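Local structure of signal transduction protein TRAP (Staphylococcus aureus, 4AE5) at residues F29-D33 with T34-F38. The protein probably acts as a signal transduction protein whose phosphorylated form activates the agr system and RNAIII synthesis, raising expression of virulence factors. Numbering follows the deposited sequence.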
ATOM      1  N   PHE A  29       9.560   4.210   6.024  1.00 18.18           N
ATOM      2  CA  PHE A  29       9.529   3.002   6.838  1.00 18.99           C
ATOM      3  C   PHE A  29      10.624   2.027   6.495  1.00 17.79           C
ATOM      4  O   PHE A  29      11.209   2.120   5.421  1.00 18.74           O
ATOM      5  CB  PHE A  29       8.210   2.223   6.642  1.00 16.75           C
ATOM      6  CG  PHE A  29       6.994   3.069   6.874  1.00 16.52           C
ATOM      7  CD1 PHE A  29       6.498   3.896   5.849  1.00 15.77           C
ATOM      8  CD2 PHE A  29       6.343   3.033   8.083  1.00 17.15           C
ATOM      9  CE1 PHE A  29       5.397   4.727   6.062  1.00 15.87           C
ATOM     10  CE2 PHE A  29       5.204   3.836   8.296  1.00 16.91           C
ATOM     11  CZ  PHE A  29       4.756   4.712   7.294  1.00 17.24           C
ATOM     12  N   SER A  30      10.859   1.088   7.435  1.00 19.73           N
ATOM     13  CA  SER A  30      11.871   0.016   7.282  1.00 21.62           C
ATOM     14  C   SER A  30      11.198  -1.291   6.848  1.00 21.57           C
ATOM     15  O   SER A  30      10.214  -1.718   7.496  1.00 24.09           O
ATOM     16  CB  SER A  30      12.687  -0.168   8.578  1.00 24.46           C
ATOM     17  OG  SER A  30      13.768  -1.047   8.267  1.00 34.24           O
ATOM     18  N   ALA A  31      11.643  -1.854   5.715  1.00 23.07           N
ATOM     19  CA  ALA A  31      11.138  -3.148   5.214  1.00 22.58           C
ATOM     20  C   ALA A  31      12.302  -4.094   5.411  1.00 23.51           C
ATOM     21  O   ALA A  31      13.411  -3.649   5.741  1.00 21.75           O
ATOM     22  CB  ALA A  31      10.695  -3.084   3.711  1.00 21.40           C
ATOM     23  N   SER A  32      12.089  -5.391   5.226  1.00 23.24           N
ATOM     24  CA  SER A  32      13.172  -6.339   5.546  1.00 25.06           C
ATOM     25  C   SER A  32      14.208  -6.339   4.473  1.00 25.54           C
ATOM     26  O   SER A  32      15.366  -6.746   4.709  1.00 26.78           O
ATOM     27  CB  SER A  32      12.609  -7.762   5.732  1.00 26.05           C
ATOM     28  OG  SER A  32      11.926  -8.162   4.568  1.00 24.94           O
ATOM     29  N   ASP A  33      13.845  -5.835   3.295  1.00 24.69           N
ATOM     30  CA  ASP A  33      14.757  -5.852   2.128  1.00 26.03           C
ATOM     31  C   ASP A  33      15.216  -4.492   1.613  1.00 25.03           C
ATOM     32  O   ASP A  33      16.047  -4.439   0.714  1.00 26.29           O
ATOM     33  CB  ASP A  33      14.122  -6.633   0.933  1.00 26.50           C
ATOM     34  CG  ASP A  33      12.831  -5.949   0.376  1.00 25.99           C
ATOM     35  OD1 ASP A  33      11.920  -5.595   1.130  1.00 25.68           O
ATOM     36  OD2 ASP A  33      12.706  -5.834  -0.846  1.00 26.68           O
ATOM     37  N   THR A  34      14.704  -3.409   2.196  1.00 23.68           N
ATOM     38  CA  THR A  34      15.003  -2.060   1.736  1.00 23.53           C
ATOM     39  C   THR A  34      14.332  -1.027   2.649  1.00 21.25           C
ATOM     40  O   THR A  34      13.351  -1.340   3.324  1.00 19.59           O
ATOM     41  CB  THR A  34      14.424  -1.887   0.282  1.00 23.90           C
ATOM     42  OG1 THR A  34      14.703  -0.562  -0.198  1.00 24.95           O
ATOM     43  CG2 THR A  34      12.912  -2.130   0.223  1.00 21.58           C
ATOM     44  N   SER A  35      14.782   0.215   2.634  1.00 20.79           N
ATOM     45  CA  SER A  35      13.945   1.290   3.202  1.00 20.89           C
ATOM     46  C   SER A  35      12.900   1.745   2.150  1.00 19.09           C
ATOM     47  O   SER A  35      13.156   1.636   0.955  1.00 19.40           O
ATOM     48  CB  SER A  35      14.846   2.463   3.628  1.00 21.59           C
ATOM     49  OG  SER A  35      14.024   3.470   4.220  1.00 24.11           O
ATOM     50  N   VAL A  36      11.772   2.313   2.580  1.00 17.41           N
ATOM     51  CA  VAL A  36      10.703   2.691   1.669  1.00 17.52           C
ATOM     52  C   VAL A  36      10.210   4.118   2.063  1.00 18.56           C
ATOM     53  O   VAL A  36      10.056   4.426   3.261  1.00 18.06           O
ATOM     54  CB  VAL A  36       9.510   1.672   1.856  1.00 18.35           C
ATOM     55  CG1 VAL A  36       8.312   2.075   1.021  1.00 19.27           C
ATOM     56  CG2 VAL A  36       9.931   0.270   1.483  1.00 17.77           C
ATOM     57  N   ILE A  37       9.936   4.979   1.072  1.00 19.22           N
ATOM     58  CA  ILE A  37       9.282   6.248   1.360  1.00 18.32           C
ATOM     59  C   ILE A  37       8.096   6.511   0.368  1.00 18.35           C
ATOM     60  O   ILE A  37       8.181   6.134  -0.838  1.00 19.15           O
ATOM     61  CB  ILE A  37      10.323   7.400   1.421  1.00 19.26           C
ATOM     62  CG1 ILE A  37       9.760   8.646   2.152  1.00 19.01           C
ATOM     63  CG2 ILE A  37      10.762   7.792   0.013  1.00 18.82           C
ATOM     64  CD1 ILE A  37      10.846   9.640   2.518  1.00 19.49           C
ATOM     65  N   PHE A  38       7.025   7.159   0.857  1.00 18.44           N
ATOM     66  CA  PHE A  38       5.888   7.532  -0.069  1.00 17.69           C
ATOM     67  C   PHE A  38       5.211   8.854   0.312  1.00 18.25           C
ATOM     68  O   PHE A  38       5.335   9.303   1.475  1.00 18.12           O
ATOM     69  CB  PHE A  38       4.860   6.387  -0.221  1.00 16.68           C
ATOM     70  CG  PHE A  38       4.166   5.970   1.068  1.00 17.29           C
ATOM     71  CD1 PHE A  38       3.034   6.657   1.535  1.00 16.62           C
ATOM     72  CD2 PHE A  38       4.617   4.861   1.817  1.00 16.99           C
ATOM     73  CE1 PHE A  38       2.399   6.285   2.752  1.00 16.84           C
ATOM     74  CE2 PHE A  38       3.985   4.477   3.005  1.00 17.10           C
ATOM     75  CZ  PHE A  38       2.886   5.174   3.486  1.00 17.41           C
TER
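Phe29 and Val36 form an antiparallel hydrogen-bonded pair at the turn end of a beta hairpin, whose strands 27-30 and 35-41 are neighbours in the closed antiparallel barrel. Phe29 N donates to Val36 O (2.8 Å), and Val36 N returns a bond to Phe29 O (2.9 Å). Beyond the non-hydrogen-bonded pair Ser30 and Ser35, Ala31 N donates to Thr34 O at 3.0 Å, and the chain reverses through Ser32 and Asp33.

Phe29, Val36 and Phe38 put their side chains on one face of the hairpin. The planes of the two phenyl rings differ in tilt by 13°, yet the rings are displaced so that little of one lies over the other. Phe29 CE1 meets Phe38 CE2 at 3.4 Å. The Phe29 ring also meets Tyr68, while Phe62 and Tyr117 pack against Phe38. Nearer the turn, Ala31 CB rests on Val36 CG2 (4.1 Å), and Leu162 of strand 158-164 touches both Phe29 and Val36.

The Asp33 carboxylate runs alongside the Thr34 methyl, OD1 3.7 Å from Thr34 CG2, and Asp33 OD1 makes a salt bridge with Arg160. Thr34 OG1 turns the other way: a chi1 of 180° sets it opposite the backbone N and on the carbonyl side. From there it donates to Ser35 O at 2.9 Å, approaching from 29° outside the carbonyl plane.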